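Local coordinates for beta-ketoacyl synthase (Pseudomonas aeruginosa, PDB 4CW4), which catalyses the condensation of acetyl-CoA with malonyl-ACP to give beta-acetoacetyl-ACP, the primer with which fatty acid synthesis begins, at the interface of chains A and B. Numbering follows the deposited sequence. Chains: chain A/B, Beta-ketoacyl synthase.

Contact 1: the interface of chains A and B. Residues chain A 253, 256-257, 260; chain B 324-325, 328, 540.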
ATOM      1  N   ALA A 253      -5.471  -7.468 -20.262  1.00 15.03           N
ATOM      2  CA  ALA A 253      -4.257  -6.665 -20.220  1.00 15.72           C
ATOM      3  C   ALA A 253      -4.307  -5.563 -19.162  1.00 15.26           C
ATOM      4  O   ALA A 253      -3.275  -4.978 -18.848  1.00 15.83           O
ATOM      5  CB  ALA A 253      -3.993  -6.038 -21.597  1.00 17.69           C
ATOM      6  N   LEU A 256      -4.396  -6.504 -13.990  1.00 12.75           N
ATOM      7  CA  LEU A 256      -3.282  -6.405 -13.058  1.00 12.33           C
ATOM      8  C   LEU A 256      -2.925  -4.921 -12.779  1.00 13.50           C
ATOM      9  O   LEU A 256      -2.973  -4.501 -11.626  1.00 12.90           O
ATOM     10  CB  LEU A 256      -2.063  -7.233 -13.523  1.00 13.23           C
ATOM     11  CG  LEU A 256      -0.877  -7.234 -12.537  1.00 16.71           C
ATOM     12  CD1 LEU A 256      -0.090  -8.558 -12.498  1.00 17.58           C
ATOM     13  CD2 LEU A 256       0.071  -6.140 -12.915  1.00 20.46           C
ATOM     14  N   PRO A 257      -2.595  -4.123 -13.822  1.00 14.22           N
ATOM     15  CA  PRO A 257      -2.154  -2.769 -13.461  1.00 14.66           C
ATOM     16  C   PRO A 257      -3.230  -1.938 -12.759  1.00 13.64           C
ATOM     17  O   PRO A 257      -2.889  -1.218 -11.809  1.00 15.08           O
ATOM     18  CB  PRO A 257      -1.711  -2.161 -14.801  1.00 15.58           C
ATOM     19  CG  PRO A 257      -2.348  -3.010 -15.845  1.00 15.88           C
ATOM     20  CD  PRO A 257      -2.446  -4.381 -15.263  1.00 14.15           C
ATOM     21  N   PHE A 260      -3.692  -2.484  -8.709  1.00 11.29           N
ATOM     22  CA  PHE A 260      -2.719  -2.082  -7.692  1.00 12.34           C
ATOM     23  C   PHE A 260      -3.291  -1.043  -6.735  1.00 10.58           C
ATOM     24  O   PHE A 260      -3.988  -0.103  -7.146  1.00 10.61           O
ATOM     25  CB  PHE A 260      -1.469  -1.479  -8.317  1.00 13.76           C
ATOM     26  CG  PHE A 260      -0.588  -2.481  -8.977  1.00 16.43           C
ATOM     27  CD1 PHE A 260       0.012  -3.489  -8.240  1.00 18.57           C
ATOM     28  CD2 PHE A 260      -0.381  -2.456 -10.331  1.00 20.31           C
ATOM     29  CE1 PHE A 260       0.809  -4.419  -8.836  1.00 20.18           C
ATOM     30  CE2 PHE A 260       0.423  -3.400 -10.920  1.00 21.29           C
ATOM     31  CZ  PHE A 260       1.020  -4.373 -10.166  1.00 20.84           C
TER
ATOM     32  N   GLY B 324      -0.926 -12.177 -15.479  1.00 12.81           N
ATOM     33  CA  GLY B 324      -1.303 -10.761 -15.428  1.00 12.51           C
ATOM     34  C   GLY B 324      -0.262  -9.848 -16.073  1.00 11.81           C
ATOM     35  O   GLY B 324      -0.593  -8.944 -16.843  1.00 12.86           O
ATOM     36  N   TYR B 325       1.008 -10.075 -15.753  1.00 11.46           N
ATOM     37  CA  TYR B 325       2.072  -9.314 -16.390  1.00 11.92           C
ATOM     38  C   TYR B 325       2.270  -9.675 -17.864  1.00 12.29           C
ATOM     39  O   TYR B 325       2.527  -8.806 -18.688  1.00 13.87           O
ATOM     40  CB  TYR B 325       3.381  -9.436 -15.620  1.00 12.95           C
ATOM     41  CG  TYR B 325       3.442  -8.613 -14.353  1.00 15.20           C
ATOM     42  CD1 TYR B 325       3.558  -7.237 -14.403  1.00 15.67           C
ATOM     43  CD2 TYR B 325       3.392  -9.215 -13.112  1.00 16.34           C
ATOM     44  CE1 TYR B 325       3.628  -6.477 -13.243  1.00 16.07           C
ATOM     45  CE2 TYR B 325       3.476  -8.472 -11.946  1.00 16.93           C
ATOM     46  CZ  TYR B 325       3.578  -7.101 -12.019  1.00 17.04           C
ATOM     47  OH  TYR B 325       3.638  -6.345 -10.874  1.00 19.06           O
ATOM     48  N   MET B 328      -0.021  -7.928 -20.277  1.00 17.82           N
ATOM     49  CA  MET B 328       0.480  -6.604 -20.638  1.00 19.92           C
ATOM     50  C   MET B 328       1.659  -6.625 -21.601  1.00 20.33           C
ATOM     51  O   MET B 328       2.121  -5.571 -22.034  1.00 23.22           O
ATOM     52  CB  MET B 328       1.005  -5.893 -19.402  1.00 20.86           C
ATOM     53  CG  MET B 328       0.088  -5.860 -18.230  1.00 21.56           C
ATOM     54  SD  MET B 328       0.862  -4.990 -16.865  1.00 21.96           S
ATOM     55  CE  MET B 328       1.016  -3.333 -17.535  1.00 23.57           C
ATOM     56  N   PHE B 540       5.181   1.188 -13.212  1.00 25.40           N
ATOM     57  CA  PHE B 540       3.819   1.535 -13.628  1.00 24.69           C
ATOM     58  C   PHE B 540       3.238   2.639 -12.795  1.00 23.15           C
ATOM     59  O   PHE B 540       3.604   2.818 -11.631  1.00 22.37           O
ATOM     60  CB  PHE B 540       2.840   0.347 -13.463  1.00 24.40           C
ATOM     61  CG  PHE B 540       3.218  -0.898 -14.211  1.00 30.79           C
ATOM     62  CD1 PHE B 540       4.287  -0.921 -15.101  1.00 28.47           C
ATOM     63  CD2 PHE B 540       2.487  -2.061 -14.013  1.00 28.88           C
ATOM     64  CE1 PHE B 540       4.617  -2.083 -15.784  1.00 47.37           C
ATOM     65  CE2 PHE B 540       2.809  -3.228 -14.691  1.00 25.82           C
ATOM     66  CZ  PHE B 540       3.874  -3.236 -15.582  1.00 32.05           C
TER
HETATM   67  O   HOH W   1      -3.255  -7.689 -16.488  1.00 13.86           O
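Helix 255-259 of one ketosynthase subunit packs here against helix 319-327 of the other, with A:Leu256 set on the ring of B:Tyr325 in an apolar part of the homodimer interface. The isopropyl end of the leucine straddles the aromatic face: CD1 lies 3.7 Å from the ring centroid, offset toward the rim on the CD2/CE2 side, while CD2 approaches CE1 of B:Tyr325 at 3.6 Å. With CG anti to the backbone N (chi1 -177°), A:Leu256 points both methyls at the tyrosine, and the two side chains cross at about a right angle. At the phenolic end, CZ of the A:Phe260 ring comes 3.4 Å from OH of B:Tyr325. The neighbouring ring carbon, CE2 of A:Phe260, lies 4.0 Å from CD2 of B:Phe540.

A second contact is made by B:Met328, whose side chain meets the pyrrolidine ring of A:Pro257 tip to tip. SD of B:Met328 lies 3.7 Å from CD of A:Pro257, and the bend at chi3 (65°) brings CE toward the proline CG and CB as well. CG of the same methionine rests 3.5 Å from the backbone O of A:Ala253. Beside this packing, one water links the backbone N of A:Leu256 to O of B:Gly324, 3.0 Å from each. This packing of aliphatic and aromatic groups forms one part of the FabY homodimer interface and presumably contributes to holding the subunits together.

Contact 2: the interface of chains A and B. Residues chain A 6-7, 375, 561-562; chain B 633-634, 636-637.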
ATOM      1  N   MET A   6      10.952  26.715  13.166  1.00 29.67           N
ATOM      2  CA  MET A   6       9.731  27.355  12.691  1.00 25.67           C
ATOM      3  C   MET A   6       9.344  26.821  11.307  1.00 71.30           C
ATOM      4  O   MET A   6      10.213  26.647  10.456  1.00 38.49           O
ATOM      5  CB  MET A   6       9.965  28.848  12.654  1.00 36.50           C
ATOM      6  CG  MET A   6       9.010  29.625  11.810  1.00 24.59           C
ATOM      7  SD  MET A   6       9.264  31.386  12.025  1.00 51.25           S
ATOM      8  CE  MET A   6      10.675  31.643  10.954  1.00 53.97           C
ATOM      9  N   SER A   7       8.049  26.588  11.074  1.00 51.69           N
ATOM     10  CA  SER A   7       7.604  25.835   9.896  1.00 34.24           C
ATOM     11  C   SER A   7       6.278  26.300   9.279  1.00 22.79           C
ATOM     12  O   SER A   7       5.436  26.924   9.922  1.00 19.78           O
ATOM     13  CB  SER A   7       7.466  24.345  10.246  1.00 31.44           C
ATOM     14  OG  SER A   7       8.728  23.787  10.571  1.00 30.33           O
ATOM     15  N   ASP A 375       0.702  27.726   4.595  1.00 11.15           N
ATOM     16  CA  ASP A 375       0.039  28.967   4.941  1.00 13.03           C
ATOM     17  C   ASP A 375       0.438  30.146   4.070  1.00 12.67           C
ATOM     18  O   ASP A 375      -0.382  31.010   3.784  1.00 12.93           O
ATOM     19  CB  ASP A 375       0.261  29.317   6.419  1.00 13.46           C
ATOM     20  CG  ASP A 375       1.723  29.491   6.790  1.00 14.19           C
ATOM     21  OD1 ASP A 375       2.492  28.524   6.672  1.00 13.46           O
ATOM     22  OD2 ASP A 375       2.098  30.571   7.296  1.00 15.97           O
ATOM     23  N   LYS A 561      -1.301  36.316  13.088  1.00 18.76           N
ATOM     24  CA  LYS A 561      -0.165  36.559  13.974  1.00 19.63           C
ATOM     25  C   LYS A 561       1.152  36.481  13.211  1.00 18.92           C
ATOM     26  O   LYS A 561       2.020  37.333  13.378  1.00 20.23           O
ATOM     27  CB  LYS A 561      -0.182  35.564  15.137  1.00 20.82           C
ATOM     28  CG  LYS A 561       0.979  35.692  16.117  1.00 24.07           C
ATOM     29  CD  LYS A 561       0.988  37.026  16.814  1.00 27.34           C
ATOM     30  CE  LYS A 561       1.949  37.002  17.994  1.00 29.65           C
ATOM     31  NZ  LYS A 561       2.311  38.375  18.425  1.00 31.53           N
ATOM     32  N   ARG A 562       1.300  35.462  12.372  1.00 17.31           N
ATOM     33  CA  ARG A 562       2.542  35.282  11.629  1.00 16.63           C
ATOM     34  C   ARG A 562       2.730  36.343  10.551  1.00 16.81           C
ATOM     35  O   ARG A 562       3.813  36.895  10.430  1.00 17.76           O
ATOM     36  CB  ARG A 562       2.606  33.893  10.995  1.00 16.32           C
ATOM     37  CG  ARG A 562       3.769  33.713  10.033  1.00 16.76           C
ATOM     38  CD  ARG A 562       3.857  32.261   9.530  1.00 16.30           C
ATOM     39  NE  ARG A 562       4.479  31.391  10.522  1.00 15.77           N
ATOM     40  CZ  ARG A 562       4.592  30.078  10.404  1.00 15.02           C
ATOM     41  NH1 ARG A 562       4.070  29.457   9.357  1.00 14.24           N
ATOM     42  NH2 ARG A 562       5.214  29.385  11.349  1.00 15.94           N
TER
ATOM     43  N   ARG B 633       7.484  24.561  15.862  1.00 20.14           N
ATOM     44  CA  ARG B 633       7.099  24.816  14.477  1.00 18.98           C
ATOM     45  C   ARG B 633       6.293  26.094  14.288  1.00 17.66           C
ATOM     46  O   ARG B 633       6.516  26.821  13.326  1.00 17.27           O
ATOM     47  CB  ARG B 633       6.308  23.633  13.915  1.00 18.54           C
ATOM     48  CG  ARG B 633       7.162  22.393  13.682  1.00 18.47           C
ATOM     49  CD  ARG B 633       6.319  21.178  13.338  1.00 18.40           C
ATOM     50  NE  ARG B 633       5.297  21.003  14.353  1.00 17.45           N
ATOM     51  CZ  ARG B 633       4.191  20.279  14.219  1.00 18.16           C
ATOM     52  NH1 ARG B 633       3.932  19.599  13.101  1.00 19.01           N
ATOM     53  NH2 ARG B 633       3.337  20.238  15.226  1.00 16.94           N
ATOM     54  N   PHE B 634       5.348  26.359  15.190  1.00 17.55           N
ATOM     55  CA  PHE B 634       4.351  27.407  14.978  1.00 18.02           C
ATOM     56  C   PHE B 634       4.346  28.436  16.097  1.00 20.29           C
ATOM     57  O   PHE B 634       3.392  29.197  16.243  1.00 19.90           O
ATOM     58  CB  PHE B 634       2.955  26.786  14.824  1.00 17.99           C
ATOM     59  CG  PHE B 634       2.912  25.621  13.877  1.00 16.89           C
ATOM     60  CD1 PHE B 634       3.331  25.769  12.564  1.00 16.64           C
ATOM     61  CD2 PHE B 634       2.476  24.374  14.297  1.00 16.78           C
ATOM     62  CE1 PHE B 634       3.324  24.697  11.689  1.00 16.43           C
ATOM     63  CE2 PHE B 634       2.449  23.298  13.416  1.00 16.32           C
ATOM     64  CZ  PHE B 634       2.868  23.466  12.103  1.00 16.57           C
ATOM     65  N   ASP B 636       5.749  31.216  16.474  1.00 22.95           N
ATOM     66  CA  ASP B 636       5.566  32.585  16.001  1.00 22.76           C
ATOM     67  C   ASP B 636       4.129  32.905  15.600  1.00 21.99           C
ATOM     68  O   ASP B 636       3.812  34.058  15.315  1.00 23.78           O
ATOM     69  CB  ASP B 636       6.474  32.878  14.806  1.00 23.35           C
ATOM     70  CG  ASP B 636       6.138  32.037  13.596  1.00 23.37           C
ATOM     71  OD1 ASP B 636       6.049  30.796  13.740  1.00 22.54           O
ATOM     72  OD2 ASP B 636       5.970  32.622  12.502  1.00 24.26           O
ATOM     73  N   MET B 637       3.266  31.895  15.569  1.00 19.86           N
ATOM     74  CA  MET B 637       1.876  32.091  15.194  1.00 19.39           C
ATOM     75  C   MET B 637       0.991  32.206  16.427  1.00 21.38           C
ATOM     76  O   MET B 637      -0.215  32.357  16.300  1.00 20.82           O
ATOM     77  CB  MET B 637       1.389  30.912  14.342  1.00 17.49           C
ATOM     78  CG  MET B 637       2.295  30.547  13.192  1.00 17.17           C
ATOM     79  SD  MET B 637       1.594  29.276  12.121  1.00 15.84           S
ATOM     80  CE  MET B 637       0.808  30.291  10.871  1.00 15.97           C
TER
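A polar, tail-mediated interface joins the subunits at this edge of the homodimer: the C-terminal segment of chain B, with its short 3-10 helix 635-637, lies against the N-terminal segment and helix 552-563 of chain A, tying chain ends to the partner subunit. A:Arg562 meets B:Asp636 side-on, using two nitrogens for two oxygens. NE gives a hydrogen bond and salt bridge of 2.8 Å to OD2 of B:Asp636, and NH2 donates at 2.9 Å to the syn lone pair of OD1, nearly straight at 171°. The guanidinium and carboxylate planes are only 22° apart, as this paired geometry favours.

Second-shell partners from chain A fix the rotation of the guanidinium. NH1 and NH2 of A:Arg562 converge on the carbonyl O of A:Ser7, and NH1 also reaches OD2 of A:Asp375 in a 3.1 Å salt bridge. Acidic groups of both subunits therefore share one cation, which would be expected to favour its charged form. The carboxylate of B:Asp636 is turned toward the arginine by a chi1 of 64°, which tucks CG over the residue's own backbone in the cramped staggered position. Over one guanidinium face sits SD of B:Met637, 3.5 Å from CZ of A:Arg562. Alongside, the backbone N of A:Ser7 donates to O of B:Arg633 at 2.7 Å, approaching the oxygen along one of its lone pairs, within the plane of the carbonyl.

The C-alpha centres of contact 1 and contact 2 lie about 45 Å apart and the two share no residue, yet both belong to the same two-fold interface, so each recurs with the chains exchanged. They illustrate how a homodimer can combine different kinds of contact: contact 1 joins helices and loops by apolar packing, whereas contact 2 fastens chain termini through directed polar bonds. Their centres are about 25 Å and 30 Å, respectively, from A:Cys286 of the active site, so neither patch touches that cysteine directly. Widely spaced contacts of this kind may help fix the relative orientation of the subunits, although the structure alone does not show it.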